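OsmC family peroxiredoxin (Aquifex aeolicus, PDB 2E8E) probably reduces peroxides through a pair of redox-active cysteines. Local coordinates at the interface of chains A and B. Residues are numbered along the deposited sequence; one frame, centred on the assembly and turned at random. Chains: chain A/B, Hypothetical protein Aq_1549.

Contact 1: the interface of chains A and B. Residues chain A 63-66; chain B 6-10.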
ATOM      1  N   ASP A  63      22.407   5.213  -7.553  1.00 25.02           N
ATOM      2  CA  ASP A  63      21.433   4.719  -6.589  1.00 25.05           C
ATOM      3  C   ASP A  63      20.375   5.771  -6.284  1.00 25.04           C
ATOM      4  O   ASP A  63      20.589   6.970  -6.469  1.00 23.81           O
ATOM      5  CB  ASP A  63      22.152   4.307  -5.298  1.00 26.55           C
ATOM      6  CG  ASP A  63      21.281   3.460  -4.377  1.00 28.18           C
ATOM      7  OD1 ASP A  63      20.213   2.986  -4.817  1.00 29.10           O
ATOM      8  OD2 ASP A  63      21.680   3.260  -3.211  1.00 31.97           O
ATOM      9  N   ILE A  64      19.215   5.306  -5.838  1.00 24.04           N
ATOM     10  CA  ILE A  64      18.119   6.188  -5.467  1.00 22.74           C
ATOM     11  C   ILE A  64      17.616   5.623  -4.151  1.00 24.00           C
ATOM     12  O   ILE A  64      17.256   4.449  -4.075  1.00 24.01           O
ATOM     13  CB  ILE A  64      16.965   6.161  -6.499  1.00 24.83           C
ATOM     14  CG1 ILE A  64      17.437   6.746  -7.830  1.00 23.67           C
ATOM     15  CG2 ILE A  64      15.765   6.949  -5.963  1.00 23.91           C
ATOM     16  CD1 ILE A  64      16.411   6.671  -8.943  1.00 25.16           C
ATOM     17  N   LYS A  65      17.632   6.449  -3.112  1.00 21.21           N
ATOM     18  CA  LYS A  65      17.167   6.030  -1.801  1.00 22.77           C
ATOM     19  C   LYS A  65      15.964   6.880  -1.432  1.00 21.79           C
ATOM     20  O   LYS A  65      15.977   8.098  -1.613  1.00 21.71           O
ATOM     21  CB  LYS A  65      18.270   6.212  -0.757  1.00 23.78           C
ATOM     22  CG  LYS A  65      19.517   5.371  -1.011  1.00 27.48           C
ATOM     23  CD  LYS A  65      20.542   5.579   0.090  1.00 29.93           C
ATOM     24  CE  LYS A  65      21.772   4.708  -0.124  1.00 33.79           C
ATOM     25  NZ  LYS A  65      22.806   4.955   0.924  1.00 34.89           N
ATOM     26  N   ILE A  66      14.918   6.239  -0.927  1.00 19.23           N
ATOM     27  CA  ILE A  66      13.721   6.970  -0.541  1.00 20.21           C
ATOM     28  C   ILE A  66      13.360   6.616   0.891  1.00 20.91           C
ATOM     29  O   ILE A  66      13.206   5.444   1.236  1.00 20.70           O
ATOM     30  CB  ILE A  66      12.539   6.638  -1.470  1.00 19.79           C
ATOM     31  CG1 ILE A  66      12.957   6.827  -2.932  1.00 19.75           C
ATOM     32  CG2 ILE A  66      11.364   7.559  -1.156  1.00 18.82           C
ATOM     33  CD1 ILE A  66      11.892   6.425  -3.941  1.00 18.87           C
TER
ATOM     34  N   VAL B   6       9.901   3.404   6.651  1.00 19.67           N
ATOM     35  CA  VAL B   6      10.361   2.409   5.699  1.00 19.65           C
ATOM     36  C   VAL B   6      11.441   3.084   4.873  1.00 19.72           C
ATOM     37  O   VAL B   6      11.465   4.308   4.759  1.00 20.48           O
ATOM     38  CB  VAL B   6       9.229   1.889   4.777  1.00 19.88           C
ATOM     39  CG1 VAL B   6       8.158   1.182   5.616  1.00 18.83           C
ATOM     40  CG2 VAL B   6       8.635   3.027   3.975  1.00 21.95           C
ATOM     41  N   GLU B   7      12.353   2.288   4.329  1.00 20.88           N
ATOM     42  CA  GLU B   7      13.440   2.823   3.523  1.00 22.17           C
ATOM     43  C   GLU B   7      13.581   1.999   2.257  1.00 21.98           C
ATOM     44  O   GLU B   7      13.587   0.768   2.301  1.00 22.36           O
ATOM     45  CB  GLU B   7      14.760   2.792   4.307  1.00 25.40           C
ATOM     46  CG  GLU B   7      14.689   3.445   5.680  1.00 32.99           C
ATOM     47  CD  GLU B   7      16.051   3.578   6.339  1.00 36.62           C
ATOM     48  OE1 GLU B   7      16.827   2.601   6.301  1.00 39.55           O
ATOM     49  OE2 GLU B   7      16.340   4.656   6.900  1.00 39.46           O
ATOM     50  N   LEU B   8      13.694   2.687   1.128  1.00 18.80           N
ATOM     51  CA  LEU B   8      13.835   2.029  -0.161  1.00 19.91           C
ATOM     52  C   LEU B   8      15.168   2.348  -0.811  1.00 21.32           C
ATOM     53  O   LEU B   8      15.705   3.443  -0.651  1.00 20.06           O
ATOM     54  CB  LEU B   8      12.717   2.458  -1.113  1.00 17.44           C
ATOM     55  CG  LEU B   8      11.338   1.817  -0.940  1.00 17.58           C
ATOM     56  CD1 LEU B   8      10.789   2.106   0.449  1.00 19.78           C
ATOM     57  CD2 LEU B   8      10.405   2.350  -2.011  1.00 19.22           C
ATOM     58  N   GLU B   9      15.687   1.375  -1.549  1.00 21.69           N
ATOM     59  CA  GLU B   9      16.945   1.531  -2.263  1.00 22.38           C
ATOM     60  C   GLU B   9      16.814   0.799  -3.594  1.00 22.93           C
ATOM     61  O   GLU B   9      16.232  -0.283  -3.670  1.00 19.84           O
ATOM     62  CB  GLU B   9      18.100   0.957  -1.437  1.00 24.02           C
ATOM     63  CG  GLU B   9      19.457   1.063  -2.108  1.00 27.65           C
ATOM     64  CD  GLU B   9      20.598   0.786  -1.145  1.00 30.54           C
ATOM     65  OE1 GLU B   9      20.494  -0.180  -0.356  1.00 30.27           O
ATOM     66  OE2 GLU B   9      21.602   1.532  -1.181  1.00 32.55           O
ATOM     67  N   LEU B  10      17.343   1.405  -4.652  1.00 21.72           N
ATOM     68  CA  LEU B  10      17.272   0.813  -5.975  1.00 23.98           C
ATOM     69  C   LEU B  10      17.885  -0.591  -5.937  1.00 24.83           C
ATOM     70  O   LEU B  10      18.957  -0.793  -5.362  1.00 25.16           O
ATOM     71  CB  LEU B  10      18.017   1.713  -6.965  1.00 24.90           C
ATOM     72  CG  LEU B  10      17.698   1.637  -8.456  1.00 28.13           C
ATOM     73  CD1 LEU B  10      16.225   1.957  -8.701  1.00 26.16           C
ATOM     74  CD2 LEU B  10      18.595   2.629  -9.194  1.00 27.60           C
TER
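OD1 of the A:Asp63 carboxylate is gripped by two backbone N-H groups, one through a bent bond and one through a weak one. A:Ile64 N donates to OD1 of A:Asp63 at 2.7 Å, a bent bond between neighbours that comes from above the carboxylate plane, and the amide of B:Leu10 adds the weak bond from the partner. CG lies anti to the backbone N (chi1 -165°), which swings the carboxylate towards chain B, where OD1 also rests against CB of B:Leu10. The amide of B:Leu10 has a better acceptor in the carbonyl O of A:Ile64, 3.1 Å from its N and in the carbonyl plane. Strands 63-72 of chain A and 3-12 of chain B run antiparallel here, and the register is set by a reciprocal pair: B:Leu8 N donates to A:Ile66 O at 2.8 Å, nearly straight (166° at H), while A:Ile66 N returns a bond to B:Leu8 O at 2.9 Å, from above the carbonyl plane. An alanine in place of A:Asp63 would remove both carboxylate oxygens and would probably leave the amides of A:Ile64 and B:Leu10 less well held. OD2 of A:Asp63 lies 2.7 Å from OE2 of B:Glu9; the two side chains cross at about a right angle, their carboxylates only 25° from coplanar. One carboxyl may be protonated and bond to the other. A:Lys65 runs alongside B:Glu9 in the same direction, extended beyond CG. Its positive charge may temper the repulsion between the carboxylates, although NZ is not in contact, 4.2 Å from OE2 of B:Glu9. The methylene before it comes nearer, with CE of A:Lys65 3.4 Å from OE2 of B:Glu9.

Contact 2: the interface of chains A and B. Residues chain A 25, 27, 34, 37-38, 40-41; chain B 25, 34, 37-38, 40-41, 44-45, 112.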
ATOM      1  N   ILE A  25       3.086 -12.688  -0.746  1.00 23.43           N
ATOM      2  CA  ILE A  25       3.770 -12.195   0.436  1.00 23.19           C
ATOM      3  C   ILE A  25       2.801 -12.295   1.597  1.00 22.34           C
ATOM      4  O   ILE A  25       1.591 -12.332   1.392  1.00 24.41           O
ATOM      5  CB  ILE A  25       4.209 -10.721   0.285  1.00 23.51           C
ATOM      6  CG1 ILE A  25       3.023  -9.859  -0.144  1.00 23.56           C
ATOM      7  CG2 ILE A  25       5.342 -10.623  -0.721  1.00 25.13           C
ATOM      8  CD1 ILE A  25       3.343  -8.376  -0.196  1.00 27.94           C
ATOM      9  N   ALA A  27       1.100 -10.613   4.735  1.00 20.29           N
ATOM     10  CA  ALA A  27       0.808  -9.290   5.260  1.00 19.23           C
ATOM     11  C   ALA A  27      -0.167  -9.392   6.419  1.00 19.30           C
ATOM     12  O   ALA A  27      -1.197 -10.057   6.317  1.00 19.42           O
ATOM     13  CB  ALA A  27       0.213  -8.420   4.163  1.00 17.81           C
ATOM     14  N   PRO A  34       0.627  -3.858   7.464  1.00 15.86           N
ATOM     15  CA  PRO A  34      -0.161  -3.184   6.419  1.00 15.48           C
ATOM     16  C   PRO A  34       0.128  -1.697   6.208  1.00 14.90           C
ATOM     17  O   PRO A  34       0.238  -1.240   5.069  1.00 15.00           O
ATOM     18  CB  PRO A  34      -1.601  -3.443   6.855  1.00 16.14           C
ATOM     19  CG  PRO A  34      -1.498  -4.804   7.503  1.00 14.64           C
ATOM     20  CD  PRO A  34      -0.247  -4.650   8.348  1.00 15.84           C
ATOM     21  N   LEU A  37       3.363  -1.274   4.634  1.00 15.01           N
ATOM     22  CA  LEU A  37       3.228  -1.629   3.223  1.00 16.55           C
ATOM     23  C   LEU A  37       2.641  -0.471   2.418  1.00 14.38           C
ATOM     24  O   LEU A  37       2.950  -0.314   1.236  1.00 14.36           O
ATOM     25  CB  LEU A  37       2.361  -2.885   3.047  1.00 17.65           C
ATOM     26  CG  LEU A  37       3.076  -4.200   3.370  1.00 22.99           C
ATOM     27  CD1 LEU A  37       2.143  -5.375   3.110  1.00 23.51           C
ATOM     28  CD2 LEU A  37       4.329  -4.318   2.497  1.00 23.83           C
ATOM     29  N   LEU A  38       1.796   0.343   3.045  1.00 13.38           N
ATOM     30  CA  LEU A  38       1.243   1.489   2.329  1.00 13.82           C
ATOM     31  C   LEU A  38       2.395   2.438   1.995  1.00 14.83           C
ATOM     32  O   LEU A  38       2.468   2.978   0.888  1.00 14.34           O
ATOM     33  CB  LEU A  38       0.188   2.222   3.176  1.00 14.17           C
ATOM     34  CG  LEU A  38      -0.277   3.568   2.594  1.00 13.83           C
ATOM     35  CD1 LEU A  38      -0.877   3.342   1.206  1.00 13.84           C
ATOM     36  CD2 LEU A  38      -1.304   4.217   3.513  1.00 15.43           C
ATOM     37  N   VAL A  40       5.456   1.612   1.589  1.00 14.03           N
ATOM     38  CA  VAL A  40       6.257   0.978   0.547  1.00 15.47           C
ATOM     39  C   VAL A  40       5.590   1.194  -0.813  1.00 15.47           C
ATOM     40  O   VAL A  40       6.268   1.468  -1.808  1.00 15.97           O
ATOM     41  CB  VAL A  40       6.432  -0.549   0.799  1.00 14.22           C
ATOM     42  CG1 VAL A  40       7.056  -1.217  -0.424  1.00 14.71           C
ATOM     43  CG2 VAL A  40       7.315  -0.774   2.017  1.00 16.11           C
ATOM     44  N   SER A  41       4.263   1.082  -0.857  1.00 15.01           N
ATOM     45  CA  SER A  41       3.532   1.274  -2.111  1.00 14.79           C
ATOM     46  C   SER A  41       3.733   2.694  -2.632  1.00 14.95           C
ATOM     47  O   SER A  41       3.972   2.910  -3.822  1.00 16.28           O
ATOM     48  CB  SER A  41       2.035   1.008  -1.901  1.00 17.89           C
ATOM     49  OG  SER A  41       1.835  -0.314  -1.435  1.00 25.71           O
TER
ATOM     50  N   ILE B  25      11.365  -6.422   0.815  1.00 23.43           N
ATOM     51  CA  ILE B  25      10.708  -6.951  -0.367  1.00 23.19           C
ATOM     52  C   ILE B  25      11.072  -6.052  -1.531  1.00 22.34           C
ATOM     53  O   ILE B  25      11.437  -4.896  -1.329  1.00 24.41           O
ATOM     54  CB  ILE B  25       9.170  -6.971  -0.221  1.00 23.51           C
ATOM     55  CG1 ILE B  25       8.662  -5.593   0.200  1.00 23.56           C
ATOM     56  CG2 ILE B  25       8.763  -8.031   0.788  1.00 25.13           C
ATOM     57  CD1 ILE B  25       7.148  -5.497   0.246  1.00 27.94           C
ATOM     58  N   PRO B  34       3.567  -1.688  -7.444  1.00 15.86           N
ATOM     59  CA  PRO B  34       3.129  -0.742  -6.405  1.00 15.48           C
ATOM     60  C   PRO B  34       1.619  -0.614  -6.199  1.00 14.90           C
ATOM     61  O   PRO B  34       1.146  -0.590  -5.062  1.00 15.00           O
ATOM     62  CB  PRO B  34       3.773   0.571  -6.844  1.00 16.14           C
ATOM     63  CG  PRO B  34       5.056   0.099  -7.486  1.00 14.64           C
ATOM     64  CD  PRO B  34       4.571  -1.068  -8.327  1.00 15.84           C
ATOM     65  N   LEU B  37       0.325  -3.604  -4.617  1.00 15.01           N
ATOM     66  CA  LEU B  37       0.699  -3.564  -3.205  1.00 16.55           C
ATOM     67  C   LEU B  37      -0.258  -2.680  -2.406  1.00 14.38           C
ATOM     68  O   LEU B  37      -0.497  -2.930  -1.225  1.00 14.36           O
ATOM     69  CB  LEU B  37       2.143  -3.071  -3.025  1.00 17.65           C
ATOM     70  CG  LEU B  37       3.214  -4.119  -3.340  1.00 22.99           C
ATOM     71  CD1 LEU B  37       4.599  -3.540  -3.078  1.00 23.51           C
ATOM     72  CD2 LEU B  37       2.984  -5.353  -2.462  1.00 23.83           C
ATOM     73  N   LEU B  38      -0.808  -1.649  -3.040  1.00 13.38           N
ATOM     74  CA  LEU B  38      -1.764  -0.801  -2.332  1.00 13.82           C
ATOM     75  C   LEU B  38      -2.992  -1.650  -1.998  1.00 14.83           C
ATOM     76  O   LEU B  38      -3.535  -1.567  -0.893  1.00 14.34           O
ATOM     77  CB  LEU B  38      -2.178   0.409  -3.186  1.00 14.17           C
ATOM     78  CG  LEU B  38      -3.348   1.227  -2.612  1.00 13.83           C
ATOM     79  CD1 LEU B  38      -2.972   1.749  -1.224  1.00 13.84           C
ATOM     80  CD2 LEU B  38      -3.690   2.387  -3.537  1.00 15.43           C
ATOM     81  N   VAL B  40      -3.032  -4.818  -1.578  1.00 14.03           N
ATOM     82  CA  VAL B  40      -2.643  -5.756  -0.530  1.00 15.47           C
ATOM     83  C   VAL B  40      -2.675  -5.049   0.827  1.00 15.47           C
ATOM     84  O   VAL B  40      -3.126  -5.622   1.823  1.00 15.97           O
ATOM     85  CB  VAL B  40      -1.222  -6.342  -0.774  1.00 14.22           C
ATOM     86  CG1 VAL B  40      -0.753  -7.119   0.454  1.00 14.71           C
ATOM     87  CG2 VAL B  40      -1.241  -7.259  -1.988  1.00 16.11           C
ATOM     88  N   SER B  41      -2.206  -3.803   0.867  1.00 15.01           N
ATOM     89  CA  SER B  41      -2.196  -3.041   2.117  1.00 14.79           C
ATOM     90  C   SER B  41      -3.618  -2.846   2.632  1.00 14.95           C
ATOM     91  O   SER B  41      -3.895  -3.011   3.822  1.00 16.28           O
ATOM     92  CB  SER B  41      -1.531  -1.675   1.903  1.00 17.89           C
ATOM     93  OG  SER B  41      -0.203  -1.845   1.443  1.00 25.71           O
ATOM     94  N   SER B  44      -5.131  -6.438   3.684  1.00 15.19           N
ATOM     95  CA  SER B  44      -4.570  -6.984   4.911  1.00 15.57           C
ATOM     96  C   SER B  44      -4.917  -6.137   6.129  1.00 16.83           C
ATOM     97  O   SER B  44      -5.199  -6.678   7.202  1.00 17.61           O
ATOM     98  CB  SER B  44      -3.050  -7.153   4.781  1.00 16.12           C
ATOM     99  OG  SER B  44      -2.409  -5.926   4.480  1.00 17.02           O
ATOM    100  N   CYS B  45      -4.906  -4.814   5.976  1.00 16.83           N
ATOM    101  CA  CYS B  45      -5.246  -3.937   7.096  1.00 16.08           C
ATOM    102  C   CYS B  45      -6.673  -4.253   7.538  1.00 16.20           C
ATOM    103  O   CYS B  45      -6.938  -4.442   8.727  1.00 17.32           O
ATOM    104  CB  CYS B  45      -5.159  -2.466   6.682  1.00 15.63           C
ATOM    105  SG  CYS B  45      -5.349  -1.288   8.056  1.00 19.24           S
ATOM    106  N   VAL B 112      -5.627   2.109   6.433  1.00 17.93           N
ATOM    107  CA  VAL B 112      -5.258   2.226   5.024  1.00 17.73           C
ATOM    108  C   VAL B 112      -6.462   2.616   4.167  1.00 17.82           C
ATOM    109  O   VAL B 112      -6.395   3.552   3.371  1.00 16.94           O
ATOM    110  CB  VAL B 112      -4.659   0.898   4.483  1.00 17.51           C
ATOM    111  CG1 VAL B 112      -4.331   1.039   2.997  1.00 18.15           C
ATOM    112  CG2 VAL B 112      -3.402   0.525   5.275  1.00 17.64           C
TER
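Apolar packing carries this part of the interface, where helix 34-56 of each chain packs antiparallel against its copy about the two-fold axis and no polar bond spans the chains. On one face of the helix pair A:Leu38 and B:Leu38 lie side by side, pointing the same way, and touch branch to branch, CD1 of A:Leu38 lying 3.6 Å from CD1 of B:Leu38. Each has CG anti to the backbone N. On the opposite face A:Leu37 and B:Ile25 cross at about a right angle and meet tip to tip, CD2 against CD1, and the two-fold axis repeats this with B:Leu37 and A:Ile25. Both isoleucines hold CG1 in the crowded position between backbone N and carbonyl carbon (chi1 52°), which sends CD1 towards the partner helix. Further out, the methyl of A:Ala27 sits 3.6 Å from CB of B:Ser44, and CG1 of B:Val40 touches that methyl from another side. CB and CG of the A:Pro34 ring lie against B:Ser44 and B:Cys45; B:Cys45 is a residue that can form a disulfide in this protein, absent in this reduced form.

The serine hydroxyls bond within their own helices. OG of A:Ser41, anti to the carbonyl carbon (chi1 -59°), donates to the carbonyl O of A:Leu37 at 2.9 Å, one turn back, and B:Ser41 does likewise. The same OG presses on the partner's leucine, and so small a side chain probably lets the helices come close. B:Ser44 uses the crowded position instead (chi1 58°), its OG bonding to B:Val40 O, four residues back, at 2.8 Å. Between the helices, OG of B:Ser41 stands 3.2 Å from CB of A:Leu37.

About 17 Å separates the C-alpha centres of contact 1 and contact 2, which have no residue or secondary-structure element in common. Contact 1 extends a sheet across the chains by backbone bonding at a strand edge; contact 2 is an apolar core built around paired helices and short strands 24-28. Because each has a symmetry twin, the same two chains are joined both by strand pairing and by helix packing, an intertwined arrangement suggesting a stable dimer. Contact 2 also reaches the part of helix 34-56 that carries B:Cys45, one of the two cysteines of the disulfide, so pairing of the chains may bear on the shape of the probable active site.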